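Cell surface protein (Faecalibacterium prausnitzii A2-165, PDB 4GT6) is of unknown function, but as a leucine-rich-repeat protein of the bacterial cell surface it probably binds other proteins. Local coordinates at residues Arg57-Tyr62 / Asn81-Cys86; Ser312-Asp317 / Gln335-Ala340. One frame throughout, in Å; residues are numbered along the deposited sequence. Where two conformers were deposited one is given.

Contact 1 and contact 2 each join one turn of a leucine-rich-repeat solenoid to the next, in two different BspA-type repeat regions. Along the chain, 57-62 and 81-86 come first, in loops that follow strands 47-54 and 77-78; 312-317 and 335-340 come later and run into strands 315-317 and 338-341, two of the three strands of a parallel sheet. The centres are 49 Å apart and the nearest atoms about 36 Å, on opposite sides of the chain's centre, so the two do not touch. Contact 1 stacks turn-rich loops and contact 2 pairs strands: two ways in which successive repeats of an elongated, probably protein-binding module adhere.

Contact 1: residues Arg57-Tyr62 / Asn81-Cys86; sequences RVFCNY and NAFYNC. With EDO (1,2-ethanediol), chain N.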
ATOM      1  N   ARG A  57      18.443  -7.286  12.055  1.00 12.63           N
ATOM      2  CA  ARG A  57      18.354  -8.667  11.609  1.00 11.63           C
ATOM      3  C   ARG A  57      18.593  -9.739  12.675  1.00 14.83           C
ATOM      4  O   ARG A  57      18.814 -10.895  12.297  1.00 14.02           O
ATOM      5  CB  ARG A  57      19.365  -8.895  10.433  1.00 11.42           C
ATOM      6  CG  ARG A  57      19.318  -7.769   9.371  1.00 16.58           C
ATOM      7  CD  ARG A  57      20.045  -8.155   8.090  1.00 19.82           C
ATOM      8  NE  ARG A  57      19.203  -8.932   7.169  1.00 22.89           N
ATOM      9  CZ  ARG A  57      18.372  -8.418   6.260  1.00 28.06           C
ATOM     10  NH1 ARG A  57      18.271  -7.103   6.108  1.00 18.29           N
ATOM     11  NH2 ARG A  57      17.649  -9.214   5.490  1.00 22.98           N
ATOM     12  N   VAL A  58      18.508  -9.419  13.973  1.00 11.65           N
ATOM     13  CA  VAL A  58      18.801 -10.454  15.013  1.00 12.20           C
ATOM     14  C   VAL A  58      17.935 -11.713  14.829  1.00 14.83           C
ATOM     15  O   VAL A  58      18.457 -12.836  14.904  1.00 12.95           O
ATOM     16  CB  VAL A  58      18.706  -9.895  16.471  1.00 14.48           C
ATOM     17  CG1 VAL A  58      18.945 -11.013  17.500  1.00 14.88           C
ATOM     18  CG2 VAL A  58      19.747  -8.785  16.685  1.00 14.51           C
ATOM     19  N   PHE A  59      16.626 -11.545  14.554  1.00 12.22           N
ATOM     20  CA  PHE A  59      15.746 -12.717  14.339  1.00 12.56           C
ATOM     21  C   PHE A  59      15.246 -12.793  12.889  1.00 14.80           C
ATOM     22  O   PHE A  59      14.225 -13.440  12.602  1.00 14.18           O
ATOM     23  CB  PHE A  59      14.556 -12.684  15.309  1.00 13.98           C
ATOM     24  CG  PHE A  59      15.027 -12.787  16.731  1.00 15.99           C
ATOM     25  CD1 PHE A  59      15.240 -14.029  17.321  1.00 18.87           C
ATOM     26  CD2 PHE A  59      15.246 -11.645  17.490  1.00 18.25           C
ATOM     27  CE1 PHE A  59      15.710 -14.119  18.636  1.00 20.18           C
ATOM     28  CE2 PHE A  59      15.711 -11.745  18.808  1.00 21.46           C
ATOM     29  CZ  PHE A  59      15.954 -12.979  19.355  1.00 18.93           C
ATOM     30  N   CYS A  60      15.993 -12.174  11.974  1.00 12.10           N
ATOM     31  CA  CYS A  60      15.667 -12.173  10.552  1.00 12.43           C
ATOM     32  C   CYS A  60      15.730 -13.607  10.007  1.00 14.78           C
ATOM     33  O   CYS A  60      16.756 -14.284  10.173  1.00 14.77           O
ATOM     34  CB  CYS A  60      16.616 -11.259   9.787  1.00 13.77           C
ATOM     35  SG  CYS A  60      16.254 -11.162   8.014  1.00 18.64           S
ATOM     36  N   ASN A  61      14.620 -14.093   9.411  1.00 12.01           N
ATOM     37  CA  ASN A  61      14.551 -15.466   8.877  1.00 12.03           C
ATOM     38  C   ASN A  61      14.892 -16.515   9.959  1.00 17.35           C
ATOM     39  O   ASN A  61      15.487 -17.538   9.647  1.00 17.62           O
ATOM     40  CB  ASN A  61      15.480 -15.648   7.658  1.00 15.87           C
ATOM     41  CG  ASN A  61      15.022 -14.879   6.460  1.00 27.18           C
ATOM     42  OD1 ASN A  61      13.848 -14.934   6.097  1.00 21.27           O
ATOM     43  ND2 ASN A  61      15.925 -14.096   5.852  1.00 22.34           N
ATOM     44  N   TYR A  62      14.500 -16.258  11.218  1.00 14.41           N
ATOM     45  CA  TYR A  62      14.774 -17.163  12.359  1.00 13.53           C
ATOM     46  C   TYR A  62      14.321 -18.551  11.956  1.00 16.40           C
ATOM     47  O   TYR A  62      13.177 -18.704  11.547  1.00 17.57           O
ATOM     48  CB  TYR A  62      14.025 -16.643  13.590  1.00 14.49           C
ATOM     49  CG  TYR A  62      14.295 -17.418  14.863  1.00 14.40           C
ATOM     50  CD1 TYR A  62      15.567 -17.434  15.437  1.00 14.81           C
ATOM     51  CD2 TYR A  62      13.256 -18.033  15.556  1.00 14.23           C
ATOM     52  CE1 TYR A  62      15.809 -18.087  16.649  1.00 15.43           C
ATOM     53  CE2 TYR A  62      13.479 -18.688  16.767  1.00 14.07           C
ATOM     54  CZ  TYR A  62      14.756 -18.703  17.316  1.00 18.43           C
ATOM     55  OH  TYR A  62      14.977 -19.360  18.498  1.00 15.39           O
ATOM     56  N   ASN A  81      14.704  -5.114   9.866  1.00  9.89           N
ATOM     57  CA  ASN A  81      14.516  -6.555   9.642  1.00  9.94           C
ATOM     58  C   ASN A  81      14.750  -7.385  10.917  1.00 12.94           C
ATOM     59  O   ASN A  81      15.071  -8.570  10.803  1.00 13.02           O
ATOM     60  CB  ASN A  81      15.491  -7.032   8.514  1.00 11.30           C
ATOM     61  CG  ASN A  81      15.200  -6.387   7.166  1.00 14.84           C
ATOM     62  OD1 ASN A  81      15.518  -5.219   6.928  1.00 14.48           O
ATOM     63  ND2 ASN A  81      14.515  -7.119   6.291  1.00 11.44           N
ATOM     64  N   ALA A  82      14.556  -6.782  12.117  1.00 10.70           N
ATOM     65  CA  ALA A  82      14.849  -7.503  13.386  1.00 12.04           C
ATOM     66  C   ALA A  82      14.024  -8.784  13.539  1.00 13.90           C
ATOM     67  O   ALA A  82      14.522  -9.743  14.116  1.00 13.75           O
ATOM     68  CB  ALA A  82      14.601  -6.597  14.584  1.00 13.01           C
ATOM     69  N   PHE A  83      12.772  -8.800  13.057  1.00 10.01           N
ATOM     70  CA  PHE A  83      11.909  -9.985  13.188  1.00 10.68           C
ATOM     71  C   PHE A  83      11.340 -10.335  11.817  1.00 14.25           C
ATOM     72  O   PHE A  83      10.256 -10.898  11.705  1.00 14.02           O
ATOM     73  CB  PHE A  83      10.776  -9.726  14.228  1.00 12.03           C
ATOM     74  CG  PHE A  83      11.325  -9.465  15.609  1.00 13.51           C
ATOM     75  CD1 PHE A  83      11.629 -10.523  16.467  1.00 14.97           C
ATOM     76  CD2 PHE A  83      11.569  -8.158  16.043  1.00 14.43           C
ATOM     77  CE1 PHE A  83      12.185 -10.278  17.725  1.00 16.47           C
ATOM     78  CE2 PHE A  83      12.114  -7.918  17.311  1.00 16.86           C
ATOM     79  CZ  PHE A  83      12.436  -8.975  18.131  1.00 14.89           C
ATOM     80  N   TYR A  84      12.091 -10.021  10.772  1.00 11.72           N
ATOM     81  CA  TYR A  84      11.680 -10.296   9.406  1.00 10.90           C
ATOM     82  C   TYR A  84      11.408 -11.796   9.218  1.00 14.07           C
ATOM     83  O   TYR A  84      12.233 -12.644   9.602  1.00 13.33           O
ATOM     84  CB  TYR A  84      12.808  -9.848   8.465  1.00 11.66           C
ATOM     85  CG  TYR A  84      12.554 -10.087   6.991  1.00 12.46           C
ATOM     86  CD1 TYR A  84      11.924  -9.123   6.211  1.00 13.93           C
ATOM     87  CD2 TYR A  84      13.018 -11.244   6.359  1.00 13.14           C
ATOM     88  CE1 TYR A  84      11.757  -9.297   4.838  1.00 14.73           C
ATOM     89  CE2 TYR A  84      12.839 -11.440   4.991  1.00 14.25           C
ATOM     90  CZ  TYR A  84      12.230 -10.450   4.231  1.00 19.08           C
ATOM     91  OH  TYR A  84      12.090 -10.600   2.881  1.00 19.83           O
ATOM     92  N   ASN A  85      10.243 -12.113   8.650  0.50 11.29           N
ATOM     93  CA  ASN A  85       9.837 -13.478   8.312  0.50 10.67           C
ATOM     94  C   ASN A  85       9.730 -14.416   9.532  0.50 15.14           C
ATOM     95  O   ASN A  85      10.075 -15.601   9.426  0.50 14.84           O
ATOM     96  CB  ASN A  85      10.797 -14.075   7.265  0.50 13.46           C
ATOM     97  CG  ASN A  85      10.128 -15.027   6.328  0.50 27.50           C
ATOM     98  OD1 ASN A  85       9.008 -14.773   5.859  0.50 22.32           O
ATOM     99  ND2 ASN A  85      10.808 -16.140   6.036  0.50 14.56           N
ATOM    100  N   CYS A  86       9.246 -13.888  10.683  1.00 12.28           N
ATOM    101  CA  CYS A  86       8.942 -14.695  11.877  1.00 11.55           C
ATOM    102  C   CYS A  86       7.434 -14.936  11.779  1.00 15.12           C
ATOM    103  O   CYS A  86       6.611 -14.221  12.367  1.00 13.88           O
ATOM    104  CB  CYS A  86       9.361 -13.976  13.149  1.00 11.99           C
ATOM    105  SG  CYS A  86      11.159 -13.910  13.355  1.00 15.40           S
TER
HETATM  106  C1  EDO N 912      18.904 -16.192  14.373  1.00 65.90           C
HETATM  107  O1  EDO N 912      18.443 -15.554  15.554  1.00 65.81           O
HETATM  108  C2  EDO N 912      18.027 -15.773  13.166  1.00 64.82           C
HETATM  109  O2  EDO N 912      18.393 -14.503  12.683  1.00 66.36           O
HETATM  110  O   HOH W   1      12.992 -17.648   6.569  1.00 55.63           O
HETATM  111  O   HOH W   2      11.869 -17.602   9.091  0.34  8.38           O
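Phe-59 and Phe-83 lie side by side and point the same way, their planes 5° apart but slid so far that they barely overlap; CD2 of Phe-59 meets CE1 of Phe-83 at 3.4 Å. Both residues hold CG anti to the carbonyl carbon, which sends the two rings the same way, and Phe-110 continues the row beyond Phe-83. Sulfur adds to this packing: SG of Cys-60 reaches CD2 of Tyr-84 at 3.6 Å, approaching the ring obliquely, while the small thiol of Cys-86 fits beside CB of Phe-59 and CB of Tyr-62.

Two backbone bonds join the loops, Phe-59 N to Ala-82 O at 2.8 Å and Asn-61 N to Tyr-84 O, also 2.8 Å and the straighter.

Among polar side chains, the Arg-57 guanidinium stacks on the Asn-81 amide, planes 27° apart, with Asn-81 ND2 bonded to Gln-108. Asn-85 ND2 gives a weak bond to Asn-61 OD1 (3.3 Å), and a water bridges the same two atoms. A 1,2-ethanediol, probably from the crystallisation liquor, donates from O1 to Val-58 O at 2.8 Å.

Buried phenylalanines at matching positions thus lie in near-parallel, offset layers from turn to turn, the asparagines meet through a weak bond and a water, and alternate backbone N-H groups bind the next turn.

Contact 2: residues Ser312-Asp317 / Gln335-Ala340; sequences SLKSID and QLERIA
Arg-338 meets Asp-317 and Ser-315 from the neighbouring strand: its CG is anti to the backbone N (chi1 -175°) and the chain runs extended from CG to NE, while Ser-315 OG is likewise anti to its own N (chi1 180°). The guanidinium grips the carboxylate end-on, NH2 to Asp-317 OD2 at 2.7 Å on the syn side and NH1 to OD1 at 3.0 Å from above the carboxylate plane; the two planes are 44° apart. NH1 also donates to Ser-315 OG at 2.7 Å, so three bonds fix the rotation of the group. An alanine in place of Arg-338 would probably leave the Asp-317 carboxylate without its charged mate and Ser-315 OG free to turn.

Ile-316 and Ile-339 suit the other, buried face: CG2 of Ile-316 presses on CD1 of Ile-339 at a tight 3.5 Å, and CD1 of Leu-336 also touches that CG2.

Backbone bonds set the parallel register. Lys-314 O accepts from both Glu-337 N (2.8 Å) and Arg-338 N, Ile-316 N gives to Arg-338 O, and Ala-340 N to Ile-316 O.

Strand 338-341 is the middle one of three, between 315-317 and 361-364; Glu-363 of the latter forms a salt bridge with Arg-338 NE, while Ile-316 packs against Ile-293 of strand 292-294 and Ile-339 against Ile-362.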
ATOM      1  N   SER A 312     -18.614  -7.238 -16.276  1.00 28.15           N
ATOM      2  CA  SER A 312     -19.984  -6.851 -16.681  1.00 28.25           C
ATOM      3  C   SER A 312     -19.964  -5.940 -17.904  1.00 30.60           C
ATOM      4  O   SER A 312     -21.018  -5.614 -18.452  1.00 32.01           O
ATOM      5  CB  SER A 312     -20.721  -6.147 -15.547  1.00 27.85           C
ATOM      6  OG  SER A 312     -21.090  -7.099 -14.574  1.00 34.41           O
ATOM      7  N   LEU A 313     -18.775  -5.539 -18.341  1.00 25.71           N
ATOM      8  CA  LEU A 313     -18.623  -4.667 -19.493  1.00 25.71           C
ATOM      9  C   LEU A 313     -19.033  -5.406 -20.761  1.00 27.65           C
ATOM     10  O   LEU A 313     -18.430  -6.423 -21.076  1.00 27.94           O
ATOM     11  CB  LEU A 313     -17.166  -4.219 -19.574  1.00 26.21           C
ATOM     12  CG  LEU A 313     -16.885  -2.921 -20.277  1.00 32.36           C
ATOM     13  CD1 LEU A 313     -17.805  -1.792 -19.745  1.00 32.71           C
ATOM     14  CD2 LEU A 313     -15.408  -2.529 -20.070  1.00 33.54           C
ATOM     15  N   LYS A 314     -20.072  -4.932 -21.455  1.00 23.57           N
ATOM     16  CA  LYS A 314     -20.559  -5.605 -22.680  1.00 24.94           C
ATOM     17  C   LYS A 314     -20.186  -4.859 -23.969  1.00 30.24           C
ATOM     18  O   LYS A 314     -19.982  -5.487 -25.009  1.00 28.96           O
ATOM     19  CB  LYS A 314     -22.086  -5.756 -22.637  1.00 28.18           C
ATOM     20  CG  LYS A 314     -22.567  -6.971 -21.850  1.00 41.82           C
ATOM     21  CD  LYS A 314     -24.078  -7.184 -21.986  1.00 54.33           C
ATOM     22  CE  LYS A 314     -24.482  -7.858 -23.283  1.00 68.40           C
ATOM     23  NZ  LYS A 314     -25.959  -7.900 -23.455  1.00 78.61           N
ATOM     24  N   SER A 315     -20.198  -3.522 -23.913  1.00 28.28           N
ATOM     25  CA  SER A 315     -19.934  -2.652 -25.052  1.00 29.28           C
ATOM     26  C   SER A 315     -19.151  -1.442 -24.581  1.00 33.90           C
ATOM     27  O   SER A 315     -19.397  -0.942 -23.475  1.00 34.82           O
ATOM     28  CB  SER A 315     -21.254  -2.218 -25.688  1.00 34.38           C
ATOM     29  OG  SER A 315     -21.056  -1.367 -26.802  1.00 45.71           O
ATOM     30  N   ILE A 316     -18.178  -1.000 -25.382  1.00 28.23           N
ATOM     31  CA  ILE A 316     -17.380   0.174 -25.029  1.00 27.28           C
ATOM     32  C   ILE A 316     -16.963   0.899 -26.317  1.00 29.34           C
ATOM     33  O   ILE A 316     -16.623   0.261 -27.315  1.00 27.22           O
ATOM     34  CB  ILE A 316     -16.180  -0.162 -24.085  1.00 30.40           C
ATOM     35  CG1 ILE A 316     -15.514   1.122 -23.514  1.00 30.89           C
ATOM     36  CG2 ILE A 316     -15.163  -1.112 -24.716  1.00 31.49           C
ATOM     37  CD1 ILE A 316     -14.758   0.930 -22.238  1.00 37.63           C
ATOM     38  N   ASP A 317     -17.039   2.234 -26.288  1.00 26.24           N
ATOM     39  CA  ASP A 317     -16.667   3.095 -27.405  1.00 25.96           C
ATOM     40  C   ASP A 317     -15.415   3.860 -27.007  1.00 26.45           C
ATOM     41  O   ASP A 317     -15.470   4.695 -26.105  1.00 25.56           O
ATOM     42  CB  ASP A 317     -17.819   4.041 -27.762  1.00 28.14           C
ATOM     43  CG  ASP A 317     -18.990   3.306 -28.384  1.00 40.49           C
ATOM     44  OD1 ASP A 317     -19.817   2.759 -27.626  1.00 42.65           O
ATOM     45  OD2 ASP A 317     -19.041   3.219 -29.620  1.00 45.10           O
ATOM     46  N   GLN A 335     -17.369 -10.682 -20.723  1.00 29.60           N
ATOM     47  CA  GLN A 335     -18.684 -10.370 -21.297  0.50 29.87           C
ATOM     48  C   GLN A 335     -18.602  -9.293 -22.386  1.00 32.41           C
ATOM     49  O   GLN A 335     -19.623  -8.950 -22.994  1.00 32.04           O
ATOM     50  CB  GLN A 335     -19.665  -9.931 -20.194  0.50 30.76           C
ATOM     51  CG  GLN A 335     -20.274 -11.089 -19.396  0.80 42.07           C
ATOM     52  CD  GLN A 335     -21.245 -10.603 -18.338  0.80 65.96           C
ATOM     53  OE1 GLN A 335     -22.220  -9.891 -18.616  0.80 59.84           O
ATOM     54  NE2 GLN A 335     -20.987 -10.966 -17.087  0.80 64.17           N
ATOM     55  N   LEU A 336     -17.392  -8.761 -22.654  1.00 27.80           N
ATOM     56  CA  LEU A 336     -17.196  -7.726 -23.668  1.00 26.26           C
ATOM     57  C   LEU A 336     -17.458  -8.294 -25.058  1.00 30.43           C
ATOM     58  O   LEU A 336     -16.743  -9.197 -25.481  1.00 31.40           O
ATOM     59  CB  LEU A 336     -15.780  -7.133 -23.559  1.00 24.86           C
ATOM     60  CG  LEU A 336     -15.414  -5.979 -24.496  1.00 27.84           C
ATOM     61  CD1 LEU A 336     -16.285  -4.724 -24.221  1.00 27.85           C
ATOM     62  CD2 LEU A 336     -13.941  -5.623 -24.330  1.00 26.86           C
ATOM     63  N   GLU A 337     -18.522  -7.804 -25.733  1.00 27.81           N
ATOM     64  CA  GLU A 337     -18.950  -8.281 -27.066  1.00 30.14           C
ATOM     65  C   GLU A 337     -18.580  -7.323 -28.172  1.00 34.25           C
ATOM     66  O   GLU A 337     -18.289  -7.754 -29.287  1.00 34.99           O
ATOM     67  CB  GLU A 337     -20.489  -8.466 -27.130  1.00 33.04           C
ATOM     68  CG  GLU A 337     -21.082  -9.489 -26.182  1.00 47.03           C
ATOM     69  CD  GLU A 337     -22.597  -9.456 -26.048  1.00 73.81           C
ATOM     70  OE1 GLU A 337     -23.235  -8.513 -26.573  1.00 76.02           O
ATOM     71  OE2 GLU A 337     -23.147 -10.369 -25.392  1.00 66.05           O
ATOM     72  N   ARG A 338     -18.661  -6.016 -27.879  1.00 29.84           N
ATOM     73  CA  ARG A 338     -18.460  -4.965 -28.854  1.00 29.22           C
ATOM     74  C   ARG A 338     -17.469  -3.921 -28.374  1.00 29.80           C
ATOM     75  O   ARG A 338     -17.552  -3.451 -27.236  1.00 26.30           O
ATOM     76  CB  ARG A 338     -19.810  -4.286 -29.152  1.00 30.46           C
ATOM     77  CG  ARG A 338     -19.779  -3.226 -30.254  1.00 37.70           C
ATOM     78  CD  ARG A 338     -20.992  -2.320 -30.170  1.00 40.68           C
ATOM     79  NE  ARG A 338     -20.755  -1.057 -30.863  1.00 44.52           N
ATOM     80  CZ  ARG A 338     -20.421   0.083 -30.266  1.00 54.96           C
ATOM     81  NH1 ARG A 338     -20.328   0.146 -28.942  1.00 36.37           N
ATOM     82  NH2 ARG A 338     -20.210   1.177 -30.985  1.00 45.52           N
ATOM     83  N   ILE A 339     -16.564  -3.524 -29.266  1.00 28.02           N
ATOM     84  CA  ILE A 339     -15.627  -2.442 -28.975  1.00 26.94           C
ATOM     85  C   ILE A 339     -15.446  -1.596 -30.232  1.00 30.16           C
ATOM     86  O   ILE A 339     -15.199  -2.134 -31.308  1.00 31.47           O
ATOM     87  CB  ILE A 339     -14.270  -2.894 -28.353  1.00 29.76           C
ATOM     88  CG1 ILE A 339     -13.382  -1.645 -28.020  1.00 29.94           C
ATOM     89  CG2 ILE A 339     -13.531  -3.912 -29.238  1.00 30.90           C
ATOM     90  CD1 ILE A 339     -12.498  -1.780 -26.850  1.00 36.00           C
ATOM     91  N   ALA A 340     -15.621  -0.281 -30.094  1.00 26.94           N
ATOM     92  CA  ALA A 340     -15.385   0.649 -31.202  1.00 27.08           C
ATOM     93  C   ALA A 340     -13.986   1.237 -31.017  1.00 28.73           C
ATOM     94  O   ALA A 340     -13.695   1.803 -29.964  1.00 26.59           O
ATOM     95  CB  ALA A 340     -16.447   1.737 -31.239  1.00 28.06           C
TER
HETATM   96  O   HOH W   3     -16.810  -7.949 -19.636  1.00 25.53           O